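Local structure of cysteine desulfurase (Fervidobacterium islandicum, 6A6E) at the interface of chains A and B. The protein catalyses removal of sulfur from L-cysteine with the help of pyridoxal-5'-phosphate, leaving alanine, and so supplies persulfide sulfur, probably for the Suf pathway of iron-sulfur cluster assembly. Sequence-based numbering; all coordinates share one arbitrary frame. Chains: chain A/B, Cysteine desulfurase.

Contact 1: the interface of chains A and B. Residues chain A 59-60, 70-71, 74; chain B 27, 34, 36, 44.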
loop_
_atom_site.group_PDB
_atom_site.type_symbol
_atom_site.label_atom_id
_atom_site.label_comp_id
_atom_site.label_asym_id
_atom_site.label_seq_id
_atom_site.Cartn_x
_atom_site.Cartn_y
_atom_site.Cartn_z
ATOM N N TYR A 59 14.598 -9.183 -11.932
ATOM C CA TYR A 59 15.034 -10.568 -12.166
ATOM C C TYR A 59 14.316 -11.654 -11.344
ATOM O O TYR A 59 14.400 -12.861 -11.713
ATOM C CB TYR A 59 16.568 -10.693 -11.969
ATOM C CG TYR A 59 17.426 -9.890 -12.981
ATOM C CD1 TYR A 59 17.601 -10.336 -14.304
ATOM C CD2 TYR A 59 18.013 -8.705 -12.631
ATOM C CE1 TYR A 59 18.376 -9.607 -15.245
ATOM C CE2 TYR A 59 18.827 -7.987 -13.545
ATOM C CZ TYR A 59 18.993 -8.454 -14.854
ATOM O OH TYR A 59 19.743 -7.748 -15.764
ATOM N N HIS A 60 13.628 -11.284 -10.266
ATOM C CA HIS A 60 13.083 -12.309 -9.358
ATOM C C HIS A 60 11.598 -12.137 -9.061
ATOM O O HIS A 60 11.135 -12.560 -8.055
ATOM C CB HIS A 60 13.867 -12.373 -8.085
ATOM C CG HIS A 60 15.316 -12.675 -8.330
ATOM N ND1 HIS A 60 15.751 -13.926 -8.713
ATOM C CD2 HIS A 60 16.403 -11.861 -8.384
ATOM C CE1 HIS A 60 17.054 -13.876 -8.931
ATOM N NE2 HIS A 60 17.474 -12.635 -8.752
ATOM N N THR A 70 8.971 -20.831 -11.805
ATOM C CA THR A 70 10.243 -20.505 -11.176
ATOM C C THR A 70 10.271 -19.090 -10.583
ATOM O O THR A 70 10.648 -18.906 -9.420
ATOM C CB THR A 70 11.379 -20.622 -12.219
ATOM O OG1 THR A 70 11.535 -21.993 -12.630
ATOM C CG2 THR A 70 12.707 -20.075 -11.654
ATOM N N LEU A 71 9.895 -18.065 -11.349
ATOM C CA LEU A 71 9.827 -16.721 -10.759
ATOM C C LEU A 71 8.825 -16.622 -9.593
ATOM O O LEU A 71 9.082 -15.921 -8.634
ATOM C CB LEU A 71 9.544 -15.637 -11.791
ATOM C CG LEU A 71 10.600 -15.349 -12.816
ATOM C CD1 LEU A 71 10.071 -14.495 -13.945
ATOM C CD2 LEU A 71 11.796 -14.727 -12.190
ATOM N N GLU A 74 10.540 -18.010 -6.451
ATOM C CA GLU A 74 11.544 -17.096 -5.983
ATOM C C GLU A 74 10.883 -15.933 -5.234
ATOM O O GLU A 74 11.347 -15.530 -4.150
ATOM C CB GLU A 74 12.401 -16.586 -7.160
ATOM C CG GLU A 74 13.328 -17.662 -7.729
ATOM C CD GLU A 74 14.149 -17.233 -8.958
ATOM O OE1 GLU A 74 14.053 -16.083 -9.450
ATOM O OE2 GLU A 74 14.949 -18.066 -9.443
ATOM N N ARG B 27 16.454 -14.529 -18.478
ATOM C CA ARG B 27 16.633 -15.613 -17.554
ATOM C C ARG B 27 16.456 -16.914 -18.351
ATOM O O ARG B 27 15.711 -16.952 -19.333
ATOM C CB ARG B 27 15.589 -15.600 -16.432
ATOM C CG ARG B 27 15.699 -14.514 -15.368
ATOM C CD ARG B 27 16.574 -14.777 -14.180
ATOM N NE ARG B 27 16.452 -16.134 -13.659
ATOM C CZ ARG B 27 15.781 -16.475 -12.579
ATOM N NH1 ARG B 27 15.164 -15.552 -11.851
ATOM N NH2 ARG B 27 15.727 -17.771 -12.213
ATOM N N LEU B 34 13.150 -17.885 -20.664
ATOM C CA LEU B 34 11.857 -17.588 -19.999
ATOM C C LEU B 34 10.775 -17.257 -21.021
ATOM O O LEU B 34 10.901 -16.381 -21.856
ATOM C CB LEU B 34 12.026 -16.437 -19.011
ATOM C CG LEU B 34 10.762 -15.931 -18.280
ATOM C CD1 LEU B 34 10.225 -17.009 -17.375
ATOM C CD2 LEU B 34 11.047 -14.635 -17.493
ATOM N N TYR B 36 7.289 -16.065 -20.514
ATOM C CA TYR B 36 6.476 -15.532 -19.406
ATOM C C TYR B 36 5.018 -15.335 -19.858
ATOM O O TYR B 36 4.677 -14.355 -20.509
ATOM C CB TYR B 36 7.079 -14.259 -18.779
ATOM C CG TYR B 36 6.372 -13.885 -17.486
ATOM C CD1 TYR B 36 6.679 -14.536 -16.266
ATOM C CD2 TYR B 36 5.350 -12.945 -17.484
ATOM C CE1 TYR B 36 5.996 -14.233 -15.072
ATOM C CE2 TYR B 36 4.679 -12.598 -16.311
ATOM C CZ TYR B 36 4.960 -13.252 -15.130
ATOM O OH TYR B 36 4.262 -12.874 -14.055
ATOM N N LEU B 44 5.950 -8.376 -15.790
ATOM C CA LEU B 44 7.381 -8.025 -15.713
ATOM C C LEU B 44 7.610 -6.480 -15.722
ATOM O O LEU B 44 6.751 -5.688 -16.182
ATOM C CB LEU B 44 8.157 -8.664 -16.822
ATOM C CG LEU B 44 7.951 -10.175 -17.053
ATOM C CD1 LEU B 44 8.681 -10.664 -18.305
ATOM C CD2 LEU B 44 8.323 -10.929 -15.786
#
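B:Arg27 reaches across the subunit boundary of this SufS-type cysteine desulfurase, a class-V aminotransferase fold, and meets A:Glu74 of helix 70-90 tip to tip. The guanidinium grips the carboxylate end-on: B:Arg27 NH1 lies 2.7 Å from A:Glu74 OE1 in a salt bridge. B:Arg27 NH2 bonds to A:Glu74 OE2 at 2.9 Å. The two planes are 14° apart. The NH1 bond is nearly straight and uses the syn lone pair of OE1; the NH2 bond is more tilted, on the syn side of OE2. A:Glu74 runs extended beyond CG, whereas B:Arg27 is bent at chi2 (-87°) and chi3 (-42°), which turns its tip onto the acid.

Further hydrogen bonds fix both partners. B:Arg27 NH1 also donates, in the guanidinium plane, to the backbone carbonyl O of A:Tyr59 at the end of helix 47-59 (2.8 Å), where the carbonyl oxygens of a helix end would suit a positive charge. Within chain A, the imidazole ND1 of A:His60 donates to A:Glu74 OE1 at 2.8 Å, arriving from above the carboxylate plane, so this oxygen accepts from both A:His60 and B:Arg27.

Methyl groups flank the ion pair. The two methyls of A:Leu71 divide the work: CD2 lies 3.5 Å from B:Arg27 NH1, while CD1 makes an apolar contact with B:Leu34 CD2 at 3.7 Å, the leucine side chains crossing at about a right angle. A:Thr70 CG2 stands 3.8 Å from B:Arg27 NH2.

Contact 2: the interface of chains A and B. Residues chain A 43, 45-46, 50; chain B 57-58, 61.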
loop_
_atom_site.group_PDB
_atom_site.type_symbol
_atom_site.label_atom_id
_atom_site.label_comp_id
_atom_site.label_asym_id
_atom_site.label_seq_id
_atom_site.Cartn_x
_atom_site.Cartn_y
_atom_site.Cartn_z
ATOM N N THR A 43 12.449 9.202 5.925
ATOM C CA THR A 43 13.920 9.095 5.879
ATOM C C THR A 43 14.471 8.892 4.497
ATOM O O THR A 43 13.771 8.459 3.545
ATOM C CB THR A 43 14.415 7.971 6.793
ATOM O OG1 THR A 43 13.728 6.762 6.444
ATOM C CG2 THR A 43 14.152 8.284 8.280
ATOM N N LYS A 45 17.036 7.215 1.604
ATOM C CA LYS A 45 17.203 5.817 1.195
ATOM C C LYS A 45 18.644 5.436 0.909
ATOM O O LYS A 45 19.447 6.203 0.369
ATOM C CB LYS A 45 16.354 5.504 -0.044
ATOM C CG LYS A 45 14.895 5.975 0.023
ATOM C CD LYS A 45 14.201 5.626 1.343
ATOM C CE LYS A 45 12.773 6.133 1.401
ATOM N NZ LYS A 45 12.334 6.097 2.825
ATOM N N CYS A 46 18.937 4.200 1.281
ATOM C CA CYS A 46 20.233 3.584 1.167
ATOM C C CYS A 46 20.412 3.008 -0.222
ATOM O O CYS A 46 19.570 2.247 -0.696
ATOM C CB CYS A 46 20.339 2.489 2.220
ATOM S SG CYS A 46 21.816 1.513 1.993
ATOM N N ILE A 50 18.254 -0.102 -2.093
ATOM C CA ILE A 50 17.432 0.169 -3.246
ATOM C C ILE A 50 17.878 -0.646 -4.468
ATOM O O ILE A 50 17.026 -1.071 -5.277
ATOM C CB ILE A 50 17.412 1.703 -3.564
ATOM C CG1 ILE A 50 16.804 2.482 -2.372
ATOM C CG2 ILE A 50 16.666 1.989 -4.833
ATOM C CD1 ILE A 50 15.367 2.160 -2.035
ATOM N N TYR B 57 13.886 7.792 -5.524
ATOM C CA TYR B 57 14.090 7.379 -4.135
ATOM C C TYR B 57 15.390 7.972 -3.567
ATOM O O TYR B 57 15.461 8.249 -2.410
ATOM C CB TYR B 57 14.254 5.850 -4.026
ATOM C CG TYR B 57 13.029 5.033 -3.609
ATOM C CD1 TYR B 57 12.256 5.379 -2.503
ATOM C CD2 TYR B 57 12.675 3.893 -4.319
ATOM C CE1 TYR B 57 11.150 4.600 -2.125
ATOM C CE2 TYR B 57 11.600 3.067 -3.912
ATOM C CZ TYR B 57 10.843 3.464 -2.800
ATOM O OH TYR B 57 9.788 2.719 -2.421
ATOM N N LEU B 58 16.429 8.006 -4.379
ATOM C CA LEU B 58 17.812 8.389 -3.900
ATOM C C LEU B 58 18.050 9.900 -3.955
ATOM O O LEU B 58 18.818 10.430 -3.159
ATOM C CB LEU B 58 18.886 7.662 -4.711
ATOM C CG LEU B 58 18.911 6.120 -4.724
ATOM C CD1 LEU B 58 19.982 5.558 -5.652
ATOM C CD2 LEU B 58 19.108 5.622 -3.316
ATOM N N TYR B 61 13.549 12.547 -2.863
ATOM C CA TYR B 61 12.627 11.930 -1.925
ATOM C C TYR B 61 12.429 12.701 -0.618
ATOM O O TYR B 61 13.381 13.178 -0.079
ATOM C CB TYR B 61 13.097 10.501 -1.610
ATOM C CG TYR B 61 12.159 9.849 -0.641
ATOM C CD1 TYR B 61 11.010 9.237 -1.083
ATOM C CD2 TYR B 61 12.399 9.878 0.699
ATOM C CE1 TYR B 61 10.135 8.693 -0.198
ATOM C CE2 TYR B 61 11.517 9.358 1.590
ATOM C CZ TYR B 61 10.400 8.748 1.143
ATOM O OH TYR B 61 9.535 8.205 2.028
HETATM O O HOH W 1 16.874 9.515 -0.345
#
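A:Lys45 lays its aliphatic chain against two tyrosines of the other subunit, B:Tyr57 and B:Tyr61, in the dimer interface of this class-V aminotransferase fold. A:Lys45 CE sits over one face of the B:Tyr61 ring, 3.7 Å from the centroid and offset toward the rim, a CH-pi contact. Lower down the chain, A:Lys45 CG packs against B:Tyr57 CD1 at 3.7 Å. The methyl CD1 of A:Ile50 comes over a face of the B:Tyr57 ring, also toward the rim, 3.9 Å from B:Tyr57 CD2. Beside it, A:Ile50 CG1 touches B:Leu58 CD2 at 4.0 Å as the two side chains slide past each other in opposite directions.

Water 1 carries a polar link across the boundary, between the backbone N of A:Lys45 (3.0 Å) and the carbonyl O of B:Tyr57 (2.8 Å), near the end of helix 47-59.

Behind this shell, the lysine is set by its own chain. A bend at chi2 (-47°) followed by an extended stretch carries CE over the B:Tyr61 ring, and the side-chain amine NZ of A:Lys45 then bonds to the carbonyl O of A:Thr43 at 2.9 Å, from above the carbonyl plane. B:Tyr61 has CG anti to its backbone N (chi1 180°), and chi2 of 84° turns a face to the lysine. An alanine in place of A:Lys45 would probably open a gap between the tyrosines and leave the A:Thr43 carbonyl without the lysine nitrogen. Largely apolar, the patch joins the loop before helix 47-59 and its first turn in one subunit to the end of that helix and the loop beyond it in the other, and so likely contributes to holding the dimer together.

About 26 Å separates the C-alpha centres of contact 1 and contact 2, both parts of one two-fold symmetric interface, so each recurs with the chains exchanged. Helix 47-59 is a common element: its C-terminal end faces the partner in both, through A:Tyr59 in contact 1 and B:Tyr57 and B:Leu58 in contact 2. The loop ahead of it, residues 43-46, is shared too, giving B:Leu44 to contact 1 and A:Thr43, A:Lys45 and A:Cys46 to contact 2. Contact 1 is the more charged of the two. With their twins, they spread the attachment of the two subunits over well-separated points.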